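Adhesion and penetration protein autotransporter (Haemophilus influenzae, PDB 3SYJ) promotes adherence to and invasion of host cells and bacterial aggregation, its secreted passenger domain joining a probable serine protease domain to a long beta-helix. Local coordinates at residues Y11-F15 with P208-A212; D50-V54 with A128-D132; V71-V75 with Y324-N328; K303-M309 with R333-E338. The contacts are given in a common frame with arbitrary orientation. Residues are numbered along the deposited sequence.

Overall arrangement
All four contacts lie in the passenger domain. Interactions 1 and 2 are inside the protease domain and touch, Phe15 O lying 3.3 Å from Phe51 CD2; their centres are 18 Å apart, and along the chain interaction 2 is nested within the loop closed by interaction 1. Interaction 3 ties the loop of His73, whose side chain is about 3 Å from that of Ser218, the probable catalytic serine, to the distant loop 324-328. Interaction 4 joins 303-309 to 333-338 at the start of the beta-helix. Its centre is 24 Å from that of interaction 3, with nearest atoms about 11 Å apart, and their segments alternate along the chain.

Interaction 1: Y11-F15 with P208-A212; sequences YYRDF and PLPIA
This is a buried, apolar helix-to-loop contact inside the protease domain, where one side of helix 9-17 meets the loop leading from strand 193-196 to strand 221-226. Residues 11-15 form one helical turn, with Phe15 N donating to Tyr11 O at 2.9 Å; residues 208-212 have no regular structure and are extended from Pro210 to Ala212. The backbones stay well apart, the nearest CA atoms being those of Tyr12 and Leu209 at 7.4 Å, and side chains fill the gap. Leu209 (chi1 m, chi2 t) points toward the helix and inserts among three aromatic residues. Its CD2 sits over one face of the Tyr12 ring in a CH-pi contact, 4.1 Å from the centroid and 25° off the normal, and is 3.9 Å from Tyr11 CB; its CD1 lies 4.0 Å from Phe15 CD1. In this chymotrypsin-like (PA clan) protease domain, the contact packs helix 9-17 on the loop that later carries the probable catalytic serine, Ser218, though it lies away from that site. Tyr11 and Tyr12 both have chi1 m, whereas Phe15 takes t, and its ring also packs edge-to-face with Phe22. Tyr11 OH is hydrogen-bonded to the backbone of Tyr32. Further along the loop, Ile211 (chi1 t, chi2 t) places CD1 4.5 Å from Tyr12 CD1, while Pro210 points away and brings its O within 4.2 Å of Tyr12 CE1.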
loop_
_atom_site.group_PDB
_atom_site.type_symbol
_atom_site.label_atom_id
_atom_site.label_comp_id
_atom_site.label_asym_id
_atom_site.label_seq_id
_atom_site.Cartn_x
_atom_site.Cartn_y
_atom_site.Cartn_z
ATOM N N TYR A 11 53.863 -14.929 1.503
ATOM C CA TYR A 11 53.499 -15.453 0.184
ATOM C C TYR A 11 53.877 -16.921 0.060
ATOM O O TYR A 11 53.083 -17.752 -0.352
ATOM C CB TYR A 11 54.195 -14.676 -0.932
ATOM C CG TYR A 11 53.541 -13.368 -1.296
ATOM C CD1 TYR A 11 52.383 -13.338 -2.071
ATOM C CD2 TYR A 11 54.095 -12.160 -0.893
ATOM C CE1 TYR A 11 51.790 -12.129 -2.415
ATOM C CE2 TYR A 11 53.517 -10.956 -1.231
ATOM C CZ TYR A 11 52.370 -10.942 -1.989
ATOM O OH TYR A 11 51.809 -9.734 -2.316
ATOM N N TYR A 12 55.104 -17.232 0.424
ATOM C CA TYR A 12 55.605 -18.580 0.282
ATOM C C TYR A 12 54.931 -19.546 1.248
ATOM O O TYR A 12 54.811 -20.737 0.972
ATOM C CB TYR A 12 57.105 -18.573 0.528
ATOM C CG TYR A 12 57.889 -17.680 -0.405
ATOM C CD1 TYR A 12 58.293 -18.132 -1.661
ATOM C CD2 TYR A 12 58.243 -16.393 -0.028
ATOM C CE1 TYR A 12 59.027 -17.319 -2.514
ATOM C CE2 TYR A 12 58.978 -15.575 -0.869
ATOM C CZ TYR A 12 59.367 -16.040 -2.112
ATOM O OH TYR A 12 60.097 -15.219 -2.943
ATOM N N ARG A 13 54.521 -19.042 2.401
ATOM C CA ARG A 13 53.841 -19.884 3.373
ATOM C C ARG A 13 52.410 -20.150 2.911
ATOM O O ARG A 13 51.963 -21.291 2.906
ATOM C CB ARG A 13 53.851 -19.236 4.756
ATOM C CG ARG A 13 55.227 -19.150 5.413
ATOM C CD ARG A 13 55.822 -20.518 5.694
ATOM N NE ARG A 13 54.798 -21.480 6.079
ATOM C CZ ARG A 13 54.225 -21.520 7.274
ATOM N NH1 ARG A 13 54.606 -20.643 8.185
ATOM N NH2 ARG A 13 53.279 -22.414 7.553
ATOM N N ASP A 14 51.704 -19.096 2.512
ATOM C CA ASP A 14 50.328 -19.231 2.035
ATOM C C ASP A 14 50.268 -20.154 0.819
ATOM O O ASP A 14 49.371 -20.998 0.705
ATOM C CB ASP A 14 49.723 -17.861 1.701
ATOM C CG ASP A 14 49.302 -17.082 2.949
ATOM O OD1 ASP A 14 49.341 -17.667 4.057
ATOM O OD2 ASP A 14 48.931 -15.890 2.823
ATOM N N PHE A 15 51.233 -19.987 -0.078
ATOM C CA PHE A 15 51.342 -20.797 -1.289
ATOM C C PHE A 15 51.319 -22.284 -0.921
ATOM O O PHE A 15 50.537 -23.053 -1.476
ATOM C CB PHE A 15 52.636 -20.448 -2.046
ATOM C CG PHE A 15 52.580 -20.718 -3.529
ATOM C CD1 PHE A 15 52.105 -19.755 -4.405
ATOM C CD2 PHE A 15 53.015 -21.930 -4.047
ATOM C CE1 PHE A 15 52.059 -19.993 -5.769
ATOM C CE2 PHE A 15 52.972 -22.178 -5.412
ATOM C CZ PHE A 15 52.497 -21.207 -6.275
ATOM N N PRO A 208 56.444 -15.152 -10.182
ATOM C CA PRO A 208 57.165 -14.220 -9.313
ATOM C C PRO A 208 57.724 -14.867 -8.043
ATOM O O PRO A 208 58.423 -14.193 -7.293
ATOM C CB PRO A 208 56.087 -13.198 -8.919
ATOM C CG PRO A 208 54.767 -13.740 -9.443
ATOM C CD PRO A 208 54.992 -15.127 -9.946
ATOM N N LEU A 209 57.407 -16.132 -7.784
ATOM C CA LEU A 209 57.811 -16.757 -6.525
ATOM C C LEU A 209 58.659 -17.999 -6.738
ATOM O O LEU A 209 58.280 -19.086 -6.314
ATOM C CB LEU A 209 56.577 -17.110 -5.689
ATOM C CG LEU A 209 55.689 -15.936 -5.261
ATOM C CD1 LEU A 209 54.341 -16.442 -4.765
ATOM C CD2 LEU A 209 56.361 -15.065 -4.200
ATOM N N PRO A 210 59.814 -17.850 -7.398
ATOM C CA PRO A 210 60.666 -19.027 -7.593
ATOM C C PRO A 210 61.240 -19.472 -6.264
ATOM O O PRO A 210 61.640 -18.627 -5.463
ATOM C CB PRO A 210 61.802 -18.508 -8.477
ATOM C CG PRO A 210 61.376 -17.159 -8.948
ATOM C CD PRO A 210 60.433 -16.625 -7.929
ATOM N N ILE A 211 61.289 -20.778 -6.033
ATOM C CA ILE A 211 61.825 -21.307 -4.785
ATOM C C ILE A 211 62.704 -22.529 -5.038
ATOM O O ILE A 211 62.330 -23.447 -5.772
ATOM C CB ILE A 211 60.692 -21.650 -3.797
ATOM C CG1 ILE A 211 61.246 -21.990 -2.413
ATOM C CG2 ILE A 211 59.820 -22.778 -4.341
ATOM C CD1 ILE A 211 60.156 -22.217 -1.386
ATOM N N ALA A 212 63.883 -22.528 -4.434
ATOM C CA ALA A 212 64.836 -23.611 -4.622
ATOM C C ALA A 212 64.859 -24.483 -3.383
ATOM O O ALA A 212 64.564 -24.019 -2.285
ATOM C CB ALA A 212 66.221 -23.049 -4.892
#

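Interaction 2: D50-V54 with A128-D132; sequences DFSVV and AAPID
Ala128 opens the second segment, its CB toward residues 50-54 and 3.3 Å from Ser52 OG; its CA is 5.9 Å from that of Val53, the closest CA pair. Facing it, residues 51-54 turn, Val54 N donating to Phe51 O at 2.9 Å, preceded by an Asx turn in which OD1 of Asp50 (chi1 t) accepts from Ser52 N at 2.9 Å and also from Ser52 OG at 2.7 Å, with Ser52 in rotamer p. At Ala129 the chain is extended, and Ala129 O lies 3.1 Å from Val53 CG1. A water also donates to Ala129 O at 3.2 Å and, weakly, to Ser52 OG at 3.5 Å, bridging the segments, which share no direct hydrogen bond. Both loops belong to the chymotrypsin-like protease domain, where Val53 and Ile131 each make backbone hydrogen bonds to Leu62 and pack on Phe223 of strand 221-226. Pro130 points away, its C 4.4 Å from Val53 CG1. Ile131 (chi1 t, chi2 t) turns back inward, so that its CG2 meets Val53 CG2 (chi1 m) at 4.3 Å. The carboxylate of Asp50 reaches out of the domain through a salt bridge from OD2 to Arg476 of the beta-helix.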
loop_
_atom_site.group_PDB
_atom_site.type_symbol
_atom_site.label_atom_id
_atom_site.label_comp_id
_atom_site.label_asym_id
_atom_site.label_seq_id
_atom_site.Cartn_x
_atom_site.Cartn_y
_atom_site.Cartn_z
ATOM N N ASP A 50 46.339 -28.036 -6.124
ATOM C CA ASP A 50 45.822 -28.495 -4.843
ATOM C C ASP A 50 46.964 -29.233 -4.171
ATOM O O ASP A 50 47.300 -30.348 -4.568
ATOM C CB ASP A 50 44.635 -29.433 -5.062
ATOM C CG ASP A 50 43.947 -29.856 -3.757
ATOM O OD1 ASP A 50 44.581 -29.849 -2.678
ATOM O OD2 ASP A 50 42.752 -30.219 -3.821
ATOM N N PHE A 51 47.577 -28.606 -3.171
ATOM C CA PHE A 51 48.746 -29.191 -2.514
ATOM C C PHE A 51 48.366 -30.255 -1.463
ATOM O O PHE A 51 49.239 -30.833 -0.810
ATOM C CB PHE A 51 49.619 -28.103 -1.869
ATOM C CG PHE A 51 50.633 -27.475 -2.809
ATOM C CD1 PHE A 51 51.447 -28.267 -3.622
ATOM C CD2 PHE A 51 50.809 -26.096 -2.830
ATOM C CE1 PHE A 51 52.396 -27.696 -4.455
ATOM C CE2 PHE A 51 51.763 -25.514 -3.662
ATOM C CZ PHE A 51 52.551 -26.313 -4.485
ATOM N N SER A 52 47.075 -30.525 -1.297
ATOM C CA SER A 52 46.650 -31.516 -0.306
ATOM C C SER A 52 47.209 -32.928 -0.585
ATOM O O SER A 52 47.240 -33.773 0.305
ATOM C CB SER A 52 45.122 -31.537 -0.164
ATOM O OG SER A 52 44.506 -32.169 -1.273
ATOM N N VAL A 53 47.677 -33.162 -1.809
ATOM C CA VAL A 53 48.272 -34.453 -2.170
ATOM C C VAL A 53 49.704 -34.603 -1.653
ATOM O O VAL A 53 50.304 -35.681 -1.743
ATOM C CB VAL A 53 48.293 -34.661 -3.695
ATOM C CG1 VAL A 53 46.904 -34.458 -4.271
ATOM C CG2 VAL A 53 49.293 -33.710 -4.343
ATOM N N VAL A 54 50.252 -33.514 -1.123
ATOM C CA VAL A 54 51.589 -33.531 -0.539
ATOM C C VAL A 54 51.531 -33.819 0.958
ATOM O O VAL A 54 50.726 -33.228 1.689
ATOM C CB VAL A 54 52.318 -32.189 -0.759
ATOM C CG1 VAL A 54 53.683 -32.199 -0.064
ATOM C CG2 VAL A 54 52.455 -31.904 -2.248
ATOM N N ALA A 128 42.405 -36.714 0.367
ATOM C CA ALA A 128 42.754 -36.068 -0.894
ATOM C C ALA A 128 42.777 -37.059 -2.054
ATOM O O ALA A 128 43.089 -38.242 -1.873
ATOM C CB ALA A 128 44.116 -35.379 -0.771
ATOM N N ALA A 129 42.459 -36.568 -3.247
ATOM C CA ALA A 129 42.522 -37.375 -4.453
ATOM C C ALA A 129 43.968 -37.437 -4.908
ATOM O O ALA A 129 44.652 -36.420 -4.932
ATOM C CB ALA A 129 41.658 -36.757 -5.540
ATOM N N PRO A 130 44.451 -38.633 -5.262
ATOM C CA PRO A 130 45.833 -38.756 -5.739
ATOM C C PRO A 130 46.060 -37.892 -6.970
ATOM O O PRO A 130 45.098 -37.469 -7.616
ATOM C CB PRO A 130 45.948 -40.236 -6.123
ATOM C CG PRO A 130 44.873 -40.921 -5.342
ATOM C CD PRO A 130 43.752 -39.927 -5.232
ATOM N N ILE A 131 47.324 -37.632 -7.292
ATOM C CA ILE A 131 47.662 -36.858 -8.476
ATOM C C ILE A 131 48.261 -37.776 -9.534
ATOM O O ILE A 131 48.959 -38.737 -9.212
ATOM C CB ILE A 131 48.637 -35.694 -8.142
ATOM C CG1 ILE A 131 48.714 -34.707 -9.298
ATOM C CG2 ILE A 131 50.023 -36.205 -7.789
ATOM C CD1 ILE A 131 49.087 -33.310 -8.860
ATOM N N ASP A 132 47.968 -37.491 -10.797
ATOM C CA ASP A 132 48.521 -38.271 -11.890
ATOM C C ASP A 132 49.988 -37.942 -12.108
ATOM O O ASP A 132 50.437 -36.833 -11.798
ATOM C CB ASP A 132 47.742 -38.017 -13.182
ATOM C CG ASP A 132 46.333 -38.566 -13.132
ATOM O OD1 ASP A 132 45.995 -39.241 -12.140
ATOM O OD2 ASP A 132 45.568 -38.321 -14.086
HETATM O O HOH W 1 43.186 -33.722 -4.079
#

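Interaction 3: V71-V75 with Y324-N328; sequences VAHNV and YDGPN
A loop carrying the probable catalytic histidine is held by residues 324-328, 249 positions on from Val75. Residues 71-74 form a type I turn, Asn74 N donating to Val71 O at 3.2 Å, and Asn74 centres an inverse gamma turn. The closest CA pairs are His73-Tyr324 (4.6 Å) and Val75-Asn328 (5.0 Å). Asn328 N donates to Val75 O at 3.0 Å, and a water links Ala72 O and Asn328 OD1, 2.8 Å from each. Val75 (chi1 m) points into the 324-328 bend, with CG1 3.2 Å from Tyr324 O and CG2 4.0 Å from Gly326 CA, where a CB would clash. Asn328 ND2 holds the bend by donating to Gly326 O at 2.9 Å. The Tyr324 ring lies against Ala72 and His73, its CD1 3.3 Å from His73 CB. The imidazole (chi1 p) leads away, ND1 hydrogen-bonded to Asp115 OD2 and the side chain about 3 Å from that of Ser218, consistent with a Ser-His-Asp triad. His73 thus meets Tyr324 through CB, its polar end facing Asp115.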
loop_
_atom_site.group_PDB
_atom_site.type_symbol
_atom_site.label_atom_id
_atom_site.label_comp_id
_atom_site.label_asym_id
_atom_site.label_seq_id
_atom_site.Cartn_x
_atom_site.Cartn_y
_atom_site.Cartn_z
ATOM N N VAL A 71 62.269 -40.111 -2.557
ATOM C CA VAL A 71 63.590 -40.674 -2.844
ATOM C C VAL A 71 63.914 -41.828 -1.885
ATOM O O VAL A 71 63.516 -41.812 -0.716
ATOM C CB VAL A 71 64.736 -39.596 -2.799
ATOM C CG1 VAL A 71 64.652 -38.646 -3.995
ATOM C CG2 VAL A 71 64.722 -38.823 -1.484
ATOM N N ALA A 72 64.636 -42.827 -2.387
ATOM C CA ALA A 72 65.057 -43.958 -1.565
ATOM C C ALA A 72 65.907 -43.537 -0.371
ATOM O O ALA A 72 65.828 -44.149 0.697
ATOM C CB ALA A 72 65.809 -44.980 -2.406
ATOM N N HIS A 73 66.726 -42.500 -0.539
ATOM C CA HIS A 73 67.648 -42.130 0.530
ATOM C C HIS A 73 66.933 -41.538 1.743
ATOM O O HIS A 73 67.524 -41.385 2.809
ATOM C CB HIS A 73 68.834 -41.274 0.026
ATOM C CG HIS A 73 68.565 -39.801 -0.051
ATOM N ND1 HIS A 73 68.489 -39.122 -1.250
ATOM C CD2 HIS A 73 68.410 -38.868 0.919
ATOM C CE1 HIS A 73 68.275 -37.839 -1.016
ATOM N NE2 HIS A 73 68.216 -37.659 0.292
ATOM N N ASN A 74 65.651 -41.231 1.588
ATOM C CA ASN A 74 64.827 -40.904 2.743
ATOM C C ASN A 74 64.512 -42.202 3.461
ATOM O O ASN A 74 63.422 -42.766 3.305
ATOM C CB ASN A 74 63.535 -40.206 2.321
ATOM C CG ASN A 74 63.747 -38.741 1.984
ATOM O OD1 ASN A 74 64.674 -38.107 2.481
ATOM N ND2 ASN A 74 62.880 -38.197 1.140
ATOM N N VAL A 75 65.473 -42.675 4.249
ATOM C CA VAL A 75 65.437 -44.030 4.786
ATOM C C VAL A 75 64.818 -44.125 6.172
ATOM O O VAL A 75 64.686 -45.219 6.713
ATOM C CB VAL A 75 66.862 -44.641 4.847
ATOM C CG1 VAL A 75 67.452 -44.751 3.459
ATOM C CG2 VAL A 75 67.756 -43.805 5.751
ATOM N N TYR A 324 72.174 -45.681 0.252
ATOM C CA TYR A 324 70.841 -45.498 0.807
ATOM C C TYR A 324 70.494 -46.540 1.861
ATOM O O TYR A 324 69.334 -46.925 2.013
ATOM C CB TYR A 324 69.808 -45.501 -0.313
ATOM C CG TYR A 324 70.239 -44.664 -1.483
ATOM C CD1 TYR A 324 70.901 -43.463 -1.287
ATOM C CD2 TYR A 324 69.990 -45.071 -2.783
ATOM C CE1 TYR A 324 71.307 -42.693 -2.361
ATOM C CE2 TYR A 324 70.389 -44.306 -3.857
ATOM C CZ TYR A 324 71.046 -43.123 -3.643
ATOM O OH TYR A 324 71.442 -42.366 -4.721
ATOM N N ASP A 325 71.503 -46.993 2.594
ATOM C CA ASP A 325 71.271 -47.922 3.682
ATOM C C ASP A 325 70.731 -47.130 4.865
ATOM O O ASP A 325 70.794 -45.905 4.876
ATOM C CB ASP A 325 72.557 -48.666 4.045
ATOM C CG ASP A 325 72.293 -49.933 4.838
ATOM O OD1 ASP A 325 71.125 -50.162 5.204
ATOM O OD2 ASP A 325 73.247 -50.702 5.094
ATOM N N GLY A 326 70.184 -47.833 5.849
ATOM C CA GLY A 326 69.544 -47.197 6.984
ATOM C C GLY A 326 68.378 -48.057 7.435
ATOM O O GLY A 326 68.147 -49.129 6.871
ATOM N N PRO A 327 67.537 -47.576 8.343
ATOM C CA PRO A 327 66.406 -48.352 8.842
ATOM C C PRO A 327 65.460 -48.954 7.792
ATOM O O PRO A 327 65.175 -50.111 7.863
ATOM C CB PRO A 327 65.700 -47.373 9.742
ATOM C CG PRO A 327 66.693 -46.449 10.103
ATOM C CD PRO A 327 67.569 -46.269 8.971
ATOM N N ASN A 328 65.031 -48.198 6.805
ATOM C CA ASN A 328 64.270 -48.781 5.704
ATOM C C ASN A 328 63.109 -49.694 6.118
ATOM O O ASN A 328 62.884 -50.729 5.558
ATOM C CB ASN A 328 65.177 -49.527 4.768
ATOM C CG ASN A 328 65.953 -48.632 3.906
ATOM O OD1 ASN A 328 65.462 -48.171 2.927
ATOM N ND2 ASN A 328 67.193 -48.402 4.249
HETATM O O HOH W 2 64.083 -45.958 1.967
#

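Interaction 4: K303-M309 with R333-E338; sequences KITLANM and RLNNGE
Strand 301-308 is joined by four direct hydrogen bonds to the short, weakly bonded helix 332-335 and the loop that follows it. The closest CA atoms are Leu306-Gly337 (3.7 Å) and Asn308-Arg333 (4.8 Å). Thr305 is bonded three times: its N donates to Glu338 OE2 at 2.9 Å, its O accepts from Glu338 N at 3.1 Å, and its OG1 (chi1 p) donates to Asn336 O at 2.9 Å. Glu338 curls its side chain (chi1 p, chi2 t) back to Thr305 N; OE2 also accepts from a water at 2.5 Å that donates to Lys303 O at 3.3 Å, while OE1 is hydrogen-bonded to Thr269 OG1. Asn308 N donates to Arg333 O at 3.1 Å, an oxygen also approached by Ala307 CA at 3.3 Å. Arg333 NE is taken by Leu311 O, and Met309 SD lies 4.0 Å from Arg333 CD. Ile304 and Leu306 hydrogen-bond through their backbones to Gly290 and Gly288, at the beginning of the beta-helix. Glu338 alone thus satisfies both backbone polar atoms of Thr305.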
loop_
_atom_site.group_PDB
_atom_site.type_symbol
_atom_site.label_atom_id
_atom_site.label_comp_id
_atom_site.label_asym_id
_atom_site.label_seq_id
_atom_site.Cartn_x
_atom_site.Cartn_y
_atom_site.Cartn_z
ATOM N N LYS A 303 43.285 -68.979 -4.947
ATOM C CA LYS A 303 44.089 -68.719 -3.752
ATOM C C LYS A 303 44.386 -67.226 -3.651
ATOM O O LYS A 303 44.704 -66.593 -4.651
ATOM C CB LYS A 303 45.411 -69.493 -3.805
ATOM C CG LYS A 303 45.304 -70.997 -3.565
ATOM C CD LYS A 303 44.669 -71.335 -2.207
ATOM C CE LYS A 303 45.432 -70.735 -1.011
ATOM N NZ LYS A 303 46.708 -71.445 -0.658
ATOM N N ILE A 304 44.293 -66.662 -2.452
ATOM C CA ILE A 304 44.657 -65.262 -2.246
ATOM C C ILE A 304 45.587 -65.101 -1.038
ATOM O O ILE A 304 45.651 -65.979 -0.178
ATOM C CB ILE A 304 43.418 -64.377 -2.061
ATOM C CG1 ILE A 304 42.682 -64.752 -0.776
ATOM C CG2 ILE A 304 42.504 -64.498 -3.262
ATOM C CD1 ILE A 304 41.453 -63.913 -0.488
ATOM N N THR A 305 46.309 -63.982 -0.976
ATOM C CA THR A 305 47.208 -63.721 0.151
ATOM C C THR A 305 46.667 -62.614 1.042
ATOM O O THR A 305 46.114 -61.631 0.551
ATOM C CB THR A 305 48.629 -63.353 -0.312
ATOM O OG1 THR A 305 48.585 -62.153 -1.098
ATOM C CG2 THR A 305 49.217 -64.476 -1.144
ATOM N N LEU A 306 46.825 -62.788 2.352
ATOM C CA LEU A 306 46.281 -61.851 3.330
ATOM C C LEU A 306 47.354 -61.415 4.318
ATOM O O LEU A 306 48.532 -61.738 4.155
ATOM C CB LEU A 306 45.119 -62.491 4.097
ATOM C CG LEU A 306 43.979 -63.112 3.291
ATOM C CD1 LEU A 306 43.164 -64.047 4.168
ATOM C CD2 LEU A 306 43.088 -62.042 2.692
ATOM N N ALA A 307 46.940 -60.687 5.349
ATOM C CA ALA A 307 47.853 -60.331 6.417
ATOM C C ALA A 307 48.431 -61.614 6.978
ATOM O O ALA A 307 47.689 -62.516 7.358
ATOM C CB ALA A 307 47.136 -59.566 7.499
ATOM N N ASN A 308 49.755 -61.693 7.024
ATOM C CA ASN A 308 50.431 -62.860 7.572
ATOM C C ASN A 308 50.969 -62.615 8.992
ATOM O O ASN A 308 51.972 -61.928 9.180
ATOM C CB ASN A 308 51.541 -63.312 6.627
ATOM C CG ASN A 308 52.192 -64.594 7.077
ATOM O OD1 ASN A 308 52.008 -65.028 8.215
ATOM N ND2 ASN A 308 52.959 -65.212 6.189
ATOM N N MET A 309 50.297 -63.183 9.987
ATOM C CA MET A 309 50.620 -62.927 11.389
ATOM C C MET A 309 51.906 -63.594 11.846
ATOM O O MET A 309 52.432 -63.272 12.911
ATOM C CB MET A 309 49.474 -63.381 12.288
ATOM C CG MET A 309 48.164 -62.704 11.969
ATOM S SD MET A 309 48.272 -60.934 12.261
ATOM C CE MET A 309 47.249 -60.348 10.920
ATOM N N ARG A 333 54.223 -58.236 7.352
ATOM C CA ARG A 333 52.947 -58.778 7.813
ATOM C C ARG A 333 51.747 -58.152 7.101
ATOM O O ARG A 333 50.832 -58.854 6.682
ATOM C CB ARG A 333 52.811 -58.579 9.323
ATOM C CG ARG A 333 51.426 -58.875 9.879
ATOM C CD ARG A 333 51.383 -58.635 11.383
ATOM N NE ARG A 333 52.337 -59.494 12.084
ATOM C CZ ARG A 333 52.564 -59.465 13.394
ATOM N NH1 ARG A 333 51.905 -58.614 14.168
ATOM N NH2 ARG A 333 53.457 -60.289 13.931
ATOM N N LEU A 334 51.750 -56.829 6.975
ATOM C CA LEU A 334 50.639 -56.132 6.345
ATOM C C LEU A 334 50.764 -56.153 4.827
ATOM O O LEU A 334 49.770 -56.308 4.121
ATOM C CB LEU A 334 50.538 -54.694 6.857
ATOM C CG LEU A 334 50.264 -54.535 8.354
ATOM C CD1 LEU A 334 50.267 -53.070 8.755
ATOM C CD2 LEU A 334 48.950 -55.172 8.744
ATOM N N ASN A 335 51.987 -56.007 4.324
ATOM C CA ASN A 335 52.194 -55.947 2.881
ATOM C C ASN A 335 51.872 -57.258 2.197
ATOM O O ASN A 335 51.754 -57.308 0.968
ATOM C CB ASN A 335 53.626 -55.544 2.524
ATOM C CG ASN A 335 53.846 -55.483 1.020
ATOM O OD1 ASN A 335 53.230 -54.672 0.320
ATOM N ND2 ASN A 335 54.709 -56.353 0.513
ATOM N N ASN A 336 51.748 -58.321 2.987
ATOM C CA ASN A 336 51.462 -59.640 2.425
ATOM C C ASN A 336 50.094 -59.699 1.752
ATOM O O ASN A 336 49.897 -60.440 0.789
ATOM C CB ASN A 336 51.580 -60.740 3.489
ATOM C CG ASN A 336 51.703 -62.124 2.879
ATOM O OD1 ASN A 336 50.800 -62.956 3.007
ATOM N ND2 ASN A 336 52.815 -62.372 2.186
ATOM N N GLY A 337 49.156 -58.903 2.259
ATOM C CA GLY A 337 47.810 -58.860 1.715
ATOM C C GLY A 337 47.741 -58.268 0.321
ATOM O O GLY A 337 48.340 -57.231 0.043
ATOM N N GLU A 338 47.011 -58.934 -0.568
ATOM C CA GLU A 338 46.780 -58.405 -1.905
ATOM C C GLU A 338 45.426 -57.693 -1.991
ATOM O O GLU A 338 44.513 -57.961 -1.211
ATOM C CB GLU A 338 46.857 -59.520 -2.950
ATOM C CG GLU A 338 45.843 -60.646 -2.754
ATOM C CD GLU A 338 45.885 -61.675 -3.872
ATOM O OE1 GLU A 338 45.573 -61.313 -5.024
ATOM O OE2 GLU A 338 46.226 -62.847 -3.602
HETATM O O HOH W 3 47.233 -64.544 -5.107
#